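Local coordinates for protein Ceg4 (Legionella pneumophila subsp. pneumophila, PDB 6AOK) that dephosphorylates phosphotyrosine as a magnesium-binding, HAD-like effector phosphatase and attenuates activation of eukaryotic MAPK pathways, at residues A[149-152]-A[153-156]; A[166-169]-A[170-173]; A[201-204]-A[205-208]. One frame throughout, in Å; residues are numbered along the deposited sequence.

Contact 1: residues A[149-152]-A[153-156]; sequences NSRL and NHPT
Ser150 O gathers backbone NH groups of Asn153 and His154 in the C-terminal turn of helix 144-153, where the chain leaves the helix for the loop leading to strand 161-165 of this HAD-like alpha/beta fold. Both of these bonds are weak: Ser150 O lies 3.2 Å from Asn153 N and 3.4 Å from His154 N. A third donor, water 1, sits 3.0 Å from Ser150 O and accepts in turn from Asn153 ND2, which links the side-chain amide of Asn153 to the backbone one turn earlier. The better backbone bonds diverge here. Asn153 N still reaches four residues back to Asn149 O, whereas His154 N turns to Arg151 O, three back and 3.0 Å away, a 3-10-like bond at the end of the helix.

Arg151 and His154 provide the side-chain link. With the Arg151 chain bent at chi2 (66°), its guanidinium comes to the edge of the imidazole, and Arg151 NH1 donates to His154 ND1 over 3.1 Å in a nearly straight bond (163°). The bond runs close to both planes although these are 61° apart. It uses ND1 as an acceptor, so a neutral His154 would probably carry its proton on NE2. One face of the same ring lies over Arg151 CA in a CH-pi contact, 3.9 Å from the centroid, with Ser150 O toward the rim of that face. Arg151 NE is held by Asn109 OD1, and its side chain touches Thr137 and Leu139 of strand 136-139, while Leu152 rests on Ile14 and Phe16 of strand 13-17. Thr156 CG2 also approaches the guanidinium obliquely, 4.1 Å from Arg151 NH1.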
ATOM      1  N   ASN A 149      14.477   6.839  -0.936  1.00 11.60           N
ATOM      2  CA  ASN A 149      15.453   7.858  -1.272  1.00 12.65           C
ATOM      3  C   ASN A 149      15.358   8.221  -2.746  1.00 13.05           C
ATOM      4  O   ASN A 149      15.385   9.403  -3.114  1.00 13.97           O
ATOM      5  CB  ASN A 149      16.857   7.362  -0.940  1.00 13.94           C
ATOM      6  CG  ASN A 149      17.919   8.424  -1.224  1.00 16.79           C
ATOM      7  OD1 ASN A 149      17.978   9.431  -0.525  1.00 21.39           O
ATOM      8  ND2 ASN A 149      18.761   8.204  -2.248  1.00 17.65           N
ATOM      9  N   SER A 150      15.275   7.211  -3.606  1.00 12.63           N
ATOM     10  CA  SER A 150      15.192   7.468  -5.041  0.59 15.22           C
ATOM     11  C   SER A 150      13.865   8.135  -5.411  1.00 14.58           C
ATOM     12  O   SER A 150      13.820   9.059  -6.227  1.00 15.73           O
ATOM     13  CB  SER A 150      15.361   6.150  -5.804  0.59 14.91           C
ATOM     14  OG  SER A 150      16.704   5.712  -5.775  0.59 15.42           O
ATOM     15  N   ARG A 151      12.773   7.674  -4.830  1.00 12.25           N
ATOM     16  CA  ARG A 151      11.471   8.262  -5.132  1.00 14.51           C
ATOM     17  C   ARG A 151      11.392   9.729  -4.693  1.00 14.13           C
ATOM     18  O   ARG A 151      10.894  10.588  -5.440  1.00 14.74           O
ATOM     19  CB  ARG A 151      10.398   7.426  -4.449  1.00 11.20           C
ATOM     20  CG  ARG A 151       9.002   7.946  -4.721  1.00 14.45           C
ATOM     21  CD  ARG A 151       8.677   7.794  -6.209  1.00 15.25           C
ATOM     22  NE  ARG A 151       7.248   8.026  -6.387  1.00 16.70           N
ATOM     23  CZ  ARG A 151       6.725   8.697  -7.398  1.00 17.78           C
ATOM     24  NH1 ARG A 151       7.524   9.256  -8.292  1.00 18.77           N
ATOM     25  NH2 ARG A 151       5.407   8.796  -7.495  1.00 17.85           N
ATOM     26  N   LEU A 152      11.911  10.059  -3.510  1.00 13.29           N
ATOM     27  CA  LEU A 152      11.845  11.459  -3.061  1.00 16.20           C
ATOM     28  C   LEU A 152      12.796  12.366  -3.844  1.00 17.08           C
ATOM     29  O   LEU A 152      12.648  13.599  -3.816  1.00 18.01           O
ATOM     30  CB  LEU A 152      12.152  11.549  -1.567  1.00 19.72           C
ATOM     31  CG  LEU A 152      11.032  11.197  -0.587  1.00 17.88           C
ATOM     32  CD1 LEU A 152      11.564  11.266   0.869  1.00 17.78           C
ATOM     33  CD2 LEU A 152       9.864  12.168  -0.779  1.00 17.53           C
ATOM     34  N   ASN A 153      13.780  11.787  -4.523  1.00 16.85           N
ATOM     35  CA  ASN A 153      14.622  12.552  -5.426  1.00 17.43           C
ATOM     36  C   ASN A 153      13.883  12.930  -6.702  1.00 21.89           C
ATOM     37  O   ASN A 153      14.325  13.850  -7.382  1.00 24.18           O
ATOM     38  CB  ASN A 153      15.889  11.737  -5.799  1.00 19.16           C
ATOM     39  CG  ASN A 153      16.943  12.573  -6.548  1.00 22.17           C
ATOM     40  OD1 ASN A 153      17.323  13.670  -6.108  1.00 28.91           O
ATOM     41  ND2 ASN A 153      17.387  12.069  -7.704  1.00 20.51           N
ATOM     42  N   HIS A 154      12.808  12.211  -7.061  1.00 22.32           N
ATOM     43  CA  HIS A 154      12.103  12.490  -8.312  1.00 27.55           C
ATOM     44  C   HIS A 154      11.556  13.906  -8.292  1.00 32.79           C
ATOM     45  O   HIS A 154      11.173  14.416  -7.235  1.00 30.54           O
ATOM     46  CB  HIS A 154      10.955  11.522  -8.550  1.00 25.34           C
ATOM     47  CG  HIS A 154      11.416  10.123  -8.792  1.00 24.84           C
ATOM     48  ND1 HIS A 154      10.594   9.028  -8.626  1.00 23.71           N
ATOM     49  CD2 HIS A 154      12.629   9.644  -9.178  1.00 24.96           C
ATOM     50  CE1 HIS A 154      11.295   7.924  -8.875  1.00 22.60           C
ATOM     51  NE2 HIS A 154      12.526   8.274  -9.232  1.00 22.86           N
ATOM     52  N   PRO A 155      11.512  14.564  -9.450  1.00 38.21           N
ATOM     53  CA  PRO A 155      11.179  15.999  -9.446  1.00 43.76           C
ATOM     54  C   PRO A 155       9.709  16.249  -9.136  1.00 48.60           C
ATOM     55  O   PRO A 155       9.099  17.150  -9.711  1.00 52.17           O
ATOM     56  CB  PRO A 155      11.563  16.460 -10.861  1.00 41.85           C
ATOM     57  CG  PRO A 155      11.433  15.226 -11.710  1.00 39.69           C
ATOM     58  CD  PRO A 155      11.828  14.059 -10.806  1.00 36.87           C
ATOM     59  N   THR A 156       9.136  15.483  -8.215  1.00 55.50           N
ATOM     60  CA  THR A 156       7.796  15.796  -7.756  1.00 58.85           C
ATOM     61  C   THR A 156       7.841  17.022  -6.837  1.00 57.78           C
ATOM     62  O   THR A 156       8.912  17.476  -6.411  1.00 57.95           O
ATOM     63  CB  THR A 156       7.177  14.601  -7.033  1.00 59.41           C
ATOM     64  OG1 THR A 156       7.818  14.435  -5.762  1.00 58.82           O
ATOM     65  CG2 THR A 156       7.325  13.320  -7.871  1.00 60.96           C
TER
HETATM   66  O   HOH W   1      16.013   9.292  -8.317  1.00 26.54           O
HETATM   67  O   HOH W   2       9.656  14.370  -4.186  1.00 48.16           O

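Contact 2: residues A[166-169]-A[170-173]; sequences DDSP and TDYA. With MG (magnesium ion), chain B.
Ser168 swings OG away from its own backbone N (chi1 154°), and Asp171 sets its CG opposite the carbonyl carbon (chi1 -68°), so that hydroxyl and carboxylate meet at the N-terminus of helix 169-180. Ser168 is the N-cap: Asp171 N donates to Ser168 OG over 3.2 Å in an almost straight bond. The hydroxyl passes its own hydrogen to Asp171 OD2, 3.0 Å away, reaching that oxygen from above the carboxylate plane. Water 5 also donates to Ser168 OG and accepts from Thr170 N, serving another NH group of the first turn. The regular helix bonds begin with Tyr172 N to Ser168 O at 2.9 Å.

Ahead of the cap, Asp166 OD1 accepts from Ser168 N over 2.9 Å, closing an Asx turn that shapes the loop. The same oxygen receives a hydrogen from water 3 at 2.7 Å, and water 3 is a ligand of the magnesium ion, which makes Asp166 a second-shell residue. Asp167 OD1 binds the ion directly at 2.1 Å, while Asp167 OD2 accepts from water 4, another ligand. Water 6, Asp18 OD2 and Asp20 O complete six-fold coordination. Asp166 and Asp167 after strand 161-165, with Asp171 four residues beyond Asp167 in the helix, form a DDxxxD pattern consistent with motif IV of HAD phosphatases.

Asp166 OD2 lies 3.4 Å from Asp171 CB. The two acidic groups have separate lysine partners, Lys144 bridging to Asp166 OD2 and Lys113 to Asp171 OD2, which should ease their mutual repulsion. The loop leaves strand 161-165 beside strand 189-192, with Asp166 sharing backbone bonds with Tyr192, Asp167 O receiving Arg193 NH2, and Pro169 and Tyr172 carrying helix 169-180 against Arg193.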
ATOM      1  N   ASP A 166       4.793   1.332   8.654  1.00 10.63           N
ATOM      2  CA  ASP A 166       5.407   0.008   8.462  1.00 10.85           C
ATOM      3  C   ASP A 166       5.308  -0.786   9.758  1.00 11.94           C
ATOM      4  O   ASP A 166       5.538  -0.246  10.846  1.00 12.43           O
ATOM      5  CB  ASP A 166       6.879   0.128   8.014  1.00 13.62           C
ATOM      6  CG  ASP A 166       7.363  -1.082   7.231  1.00 15.54           C
ATOM      7  OD1 ASP A 166       7.133  -2.219   7.703  1.00 15.56           O
ATOM      8  OD2 ASP A 166       8.005  -0.908   6.142  1.00 16.17           O
ATOM      9  N   ASP A 167       4.970  -2.073   9.642  1.00 12.62           N
ATOM     10  CA  ASP A 167       4.974  -2.881  10.851  1.00 14.00           C
ATOM     11  C   ASP A 167       6.351  -3.428  11.210  1.00 15.35           C
ATOM     12  O   ASP A 167       6.514  -3.927  12.320  1.00 15.95           O
ATOM     13  CB  ASP A 167       3.962  -4.062  10.756  1.00 15.03           C
ATOM     14  CG  ASP A 167       4.316  -5.065   9.633  1.00 19.33           C
ATOM     15  OD1 ASP A 167       4.480  -4.645   8.458  1.00 18.24           O
ATOM     16  OD2 ASP A 167       4.471  -6.285   9.902  1.00 20.49           O
ATOM     17  N   SER A 168       7.315  -3.373  10.319  1.00 13.80           N
ATOM     18  CA  SER A 168       8.649  -3.845  10.627  1.00 14.53           C
ATOM     19  C   SER A 168       9.504  -2.692  11.150  1.00 14.56           C
ATOM     20  O   SER A 168       9.733  -1.737  10.416  1.00 13.22           O
ATOM     21  CB  SER A 168       9.290  -4.435   9.368  1.00 16.28           C
ATOM     22  OG  SER A 168      10.702  -4.361   9.453  1.00 19.89           O
ATOM     23  N   PRO A 169      10.040  -2.758  12.361  1.00 17.01           N
ATOM     24  CA  PRO A 169      10.880  -1.626  12.845  1.00 16.91           C
ATOM     25  C   PRO A 169      12.087  -1.309  11.968  1.00 16.27           C
ATOM     26  O   PRO A 169      12.416  -0.131  11.762  1.00 15.03           O
ATOM     27  CB  PRO A 169      11.321  -2.105  14.235  1.00 18.94           C
ATOM     28  CG  PRO A 169      10.273  -3.069  14.646  1.00 21.78           C
ATOM     29  CD  PRO A 169       9.815  -3.779  13.385  1.00 19.06           C
ATOM     30  N   THR A 170      12.791  -2.337  11.471  1.00 15.16           N
ATOM     31  CA  THR A 170      13.963  -2.096  10.625  1.00 17.11           C
ATOM     32  C   THR A 170      13.581  -1.367   9.344  1.00 15.56           C
ATOM     33  O   THR A 170      14.260  -0.413   8.900  1.00 15.54           O
ATOM     34  CB  THR A 170      14.645  -3.439  10.290  1.00 19.91           C
ATOM     35  OG1 THR A 170      15.124  -4.038  11.492  1.00 26.37           O
ATOM     36  CG2 THR A 170      15.825  -3.227   9.383  1.00 22.97           C
ATOM     37  N   ASP A 171      12.514  -1.816   8.702  1.00 12.66           N
ATOM     38  CA  ASP A 171      12.113  -1.195   7.442  1.00 12.12           C
ATOM     39  C   ASP A 171      11.538   0.201   7.672  1.00 10.94           C
ATOM     40  O   ASP A 171      11.837   1.139   6.910  1.00 10.33           O
ATOM     41  CB  ASP A 171      11.125  -2.095   6.707  1.00 16.97           C
ATOM     42  CG  ASP A 171      11.788  -3.394   6.196  1.00 24.42           C
ATOM     43  OD1 ASP A 171      12.788  -3.316   5.470  1.00 25.87           O
ATOM     44  OD2 ASP A 171      11.297  -4.490   6.516  1.00 28.45           O
ATOM     45  N   TYR A 172      10.770   0.380   8.754  1.00 11.12           N
ATOM     46  CA  TYR A 172      10.316   1.718   9.133  1.00 10.85           C
ATOM     47  C   TYR A 172      11.499   2.676   9.270  1.00 11.06           C
ATOM     48  O   TYR A 172      11.514   3.782   8.689  1.00 10.66           O
ATOM     49  CB  TYR A 172       9.550   1.638  10.466  1.00 11.62           C
ATOM     50  CG  TYR A 172       9.115   3.009  10.953  1.00 14.00           C
ATOM     51  CD1 TYR A 172       7.901   3.554  10.559  1.00 13.40           C
ATOM     52  CD2 TYR A 172       9.928   3.758  11.772  1.00 14.81           C
ATOM     53  CE1 TYR A 172       7.517   4.796  10.993  1.00 13.25           C
ATOM     54  CE2 TYR A 172       9.544   4.989  12.227  1.00 15.49           C
ATOM     55  CZ  TYR A 172       8.321   5.495  11.836  1.00 16.20           C
ATOM     56  OH  TYR A 172       7.950   6.753  12.269  1.00 18.19           O
ATOM     57  N   ALA A 173      12.525   2.227   9.972  1.00 11.94           N
ATOM     58  CA  ALA A 173      13.669   3.064  10.307  1.00 15.35           C
ATOM     59  C   ALA A 173      14.406   3.505   9.052  1.00 14.43           C
ATOM     60  O   ALA A 173      14.869   4.646   8.979  1.00 12.23           O
ATOM     61  CB  ALA A 173      14.608   2.303  11.256  1.00 15.96           C
TER
HETATM   62 MG    MG B 301       4.957  -5.525   6.613  1.00 12.68          MG
HETATM   63  O   HOH W   3       6.891  -4.775   6.962  1.00 13.56           O
HETATM   64  O   HOH W   4       5.261  -7.273   7.762  1.00 14.13           O
HETATM   65  O   HOH W   5      12.499  -5.436  11.853  1.00 30.35           O
HETATM   66  O   HOH W   6       5.846  -6.388   4.985  1.00 12.78           O

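Contact 3: residues A[201-204]-A[205-208]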
ATOM      1  N   TRP A 201      -6.282   3.309  10.506  1.00 19.19           N
ATOM      2  CA  TRP A 201      -6.543   3.842   9.176  1.00 17.35           C
ATOM      3  C   TRP A 201      -7.664   4.868   9.183  1.00 20.85           C
ATOM      4  O   TRP A 201      -7.652   5.804   8.373  1.00 20.00           O
ATOM      5  CB  TRP A 201      -6.879   2.693   8.225  1.00 17.34           C
ATOM      6  CG  TRP A 201      -5.670   1.860   7.912  1.00 19.85           C
ATOM      7  CD1 TRP A 201      -5.411   0.597   8.363  1.00 16.37           C
ATOM      8  CD2 TRP A 201      -4.544   2.232   7.093  1.00 14.85           C
ATOM      9  NE1 TRP A 201      -4.213   0.163   7.872  1.00 16.76           N
ATOM     10  CE2 TRP A 201      -3.659   1.145   7.093  1.00 14.31           C
ATOM     11  CE3 TRP A 201      -4.220   3.378   6.339  1.00 16.95           C
ATOM     12  CZ2 TRP A 201      -2.458   1.145   6.365  1.00 14.44           C
ATOM     13  CZ3 TRP A 201      -3.005   3.388   5.626  1.00 16.05           C
ATOM     14  CH2 TRP A 201      -2.146   2.261   5.646  1.00 14.77           C
ATOM     15  N   SER A 202      -8.658   4.726  10.074  1.00 20.14           N
ATOM     16  CA  SER A 202      -9.729   5.714  10.007  1.00 23.40           C
ATOM     17  C   SER A 202      -9.262   7.065  10.547  1.00 23.41           C
ATOM     18  O   SER A 202      -9.745   8.128  10.100  1.00 22.50           O
ATOM     19  CB  SER A 202     -10.969   5.229  10.748  1.00 28.17           C
ATOM     20  OG  SER A 202     -10.694   5.159  12.128  1.00 33.64           O
ATOM     21  N   GLN A 203      -8.312   7.051  11.481  1.00 21.75           N
ATOM     22  CA  GLN A 203      -7.734   8.309  11.939  1.00 25.19           C
ATOM     23  C   GLN A 203      -6.874   8.958  10.854  1.00 22.57           C
ATOM     24  O   GLN A 203      -6.904  10.186  10.691  1.00 21.82           O
ATOM     25  CB  GLN A 203      -6.906   8.084  13.196  1.00 28.48           C
ATOM     26  CG  GLN A 203      -6.279   9.368  13.739  1.00 34.74           C
ATOM     27  CD  GLN A 203      -7.332  10.375  14.255  1.00 40.15           C
ATOM     28  OE1 GLN A 203      -7.403  11.528  13.795  1.00 42.91           O
ATOM     29  NE2 GLN A 203      -8.155   9.931  15.200  1.00 40.73           N
ATOM     30  N   TYR A 204      -6.090   8.157  10.116  1.00 22.28           N
ATOM     31  CA  TYR A 204      -5.236   8.735   9.070  1.00 21.04           C
ATOM     32  C   TYR A 204      -6.090   9.325   7.962  1.00 20.69           C
ATOM     33  O   TYR A 204      -5.756  10.376   7.423  1.00 20.17           O
ATOM     34  CB  TYR A 204      -4.264   7.708   8.475  1.00 17.82           C
ATOM     35  CG  TYR A 204      -3.589   6.829   9.510  1.00 18.63           C
ATOM     36  CD1 TYR A 204      -3.308   7.299  10.777  1.00 23.09           C
ATOM     37  CD2 TYR A 204      -3.260   5.528   9.216  1.00 18.19           C
ATOM     38  CE1 TYR A 204      -2.733   6.470  11.736  1.00 26.16           C
ATOM     39  CE2 TYR A 204      -2.666   4.713  10.151  1.00 19.96           C
ATOM     40  CZ  TYR A 204      -2.425   5.160  11.395  1.00 23.94           C
ATOM     41  OH  TYR A 204      -1.865   4.313  12.333  1.00 25.42           O
ATOM     42  N   LEU A 205      -7.217   8.678   7.648  1.00 18.95           N
ATOM     43  CA  LEU A 205      -8.203   9.236   6.710  1.00 20.19           C
ATOM     44  C   LEU A 205      -8.726  10.596   7.164  1.00 25.58           C
ATOM     45  O   LEU A 205      -8.828  11.543   6.369  1.00 24.59           O
ATOM     46  CB  LEU A 205      -9.376   8.269   6.581  1.00 21.02           C
ATOM     47  CG  LEU A 205     -10.567   8.785   5.753  1.00 23.76           C
ATOM     48  CD1 LEU A 205     -10.032   9.002   4.387  1.00 22.38           C
ATOM     49  CD2 LEU A 205     -11.682   7.771   5.725  1.00 25.86           C
ATOM     50  N   GLU A 206      -9.148  10.692   8.433  1.00 26.91           N
ATOM     51  CA  GLU A 206      -9.626  11.964   8.955  1.00 29.17           C
ATOM     52  C   GLU A 206      -8.529  13.019   8.902  1.00 29.43           C
ATOM     53  O   GLU A 206      -8.773  14.162   8.503  1.00 25.59           O
ATOM     54  CB  GLU A 206     -10.120  11.774  10.389  1.00 34.80           C
ATOM     55  CG  GLU A 206     -10.044  13.050  11.223  1.00 42.66           C
ATOM     56  CD  GLU A 206     -10.716  12.972  12.611  1.00 48.20           C
ATOM     57  OE1 GLU A 206     -10.093  13.450  13.587  1.00 50.04           O
ATOM     58  OE2 GLU A 206     -11.850  12.446  12.723  1.00 51.00           O
ATOM     59  N   ASP A 207      -7.300  12.646   9.274  1.00 24.53           N
ATOM     60  CA  ASP A 207      -6.219  13.617   9.259  1.00 26.02           C
ATOM     61  C   ASP A 207      -5.880  14.057   7.843  1.00 27.34           C
ATOM     62  O   ASP A 207      -5.577  15.231   7.629  1.00 27.60           O
ATOM     63  CB  ASP A 207      -4.982  13.045   9.947  1.00 28.14           C
ATOM     64  CG  ASP A 207      -5.210  12.838  11.437  1.00 32.18           C
ATOM     65  OD1 ASP A 207      -6.231  13.354  11.964  1.00 32.77           O
ATOM     66  OD2 ASP A 207      -4.373  12.150  12.075  1.00 33.41           O
ATOM     67  N   VAL A 208      -5.996  13.167   6.851  1.00 28.50           N
ATOM     68  CA  VAL A 208      -5.732  13.607   5.486  1.00 27.89           C
ATOM     69  C   VAL A 208      -6.871  14.462   4.960  1.00 29.60           C
ATOM     70  O   VAL A 208      -6.627  15.502   4.346  1.00 32.72           O
ATOM     71  CB  VAL A 208      -5.423  12.402   4.583  1.00 29.08           C
ATOM     72  CG1 VAL A 208      -5.359  12.831   3.128  1.00 31.03           C
ATOM     73  CG2 VAL A 208      -4.125  11.896   4.933  1.00 23.93           C
TER
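Leu205 N, Glu206 N, Asp207 N and Val208 N donate in turn to Trp201 O, Ser202 O, Gln203 O and Tyr204 O, four consecutive alpha-helical bonds that open helix 201-211. The shortest of them, Asp207 N to Gln203 O and Val208 N to Tyr204 O, measure 2.9 Å.

Among the side chains, Val208 CG2, turned opposite its own carbonyl carbon, is a methyl beside the backbone of the preceding turn, 3.3 Å from Tyr204 O.

Within 201-204, the two aromatic side chains pack together on the inward side: Tyr204 CE2 stands 4.3 Å above the indole plane of Trp201, toward its rim, and Trp201 CE3 lies at the edge of the phenol ring. Both polar ends are engaged: Trp201 NE1 donates to Thr22 O in the metal-site loop, and Tyr204 OH is hydrogen-bonded to Glu200 N.

The helix thus lies against the sheet and helix 91-100. Trp201 and Tyr204 touch Leu165, and Asp207 and Val208 touch Tyr163, on strand 161-165; Trp201 also meets Phe96 and Phe97 of helix 91-100, while Leu205 touches Glu99.

In the fold
Strand 161-165 relates the three sites in the N-terminal HAD-like phosphatase part of the effector: the loop of contact 1 leads toward it, contact 2 leaves its C-terminal end, and the helix of contact 3 packs on it. Contact 1 lies at the surface, away from the magnesium ion, and joins a helix end to its loop through an arginine-histidine bond and water. The other two are partly buried. Contact 2 is rich in carboxylates, serving metal and helix N-terminus together, whereas contact 3 turns aromatic and aliphatic groups inward and reaches the metal-site loop through an indole. No two contacts touch; contacts 2 and 3 come nearest, their closest atoms about 8 Å apart.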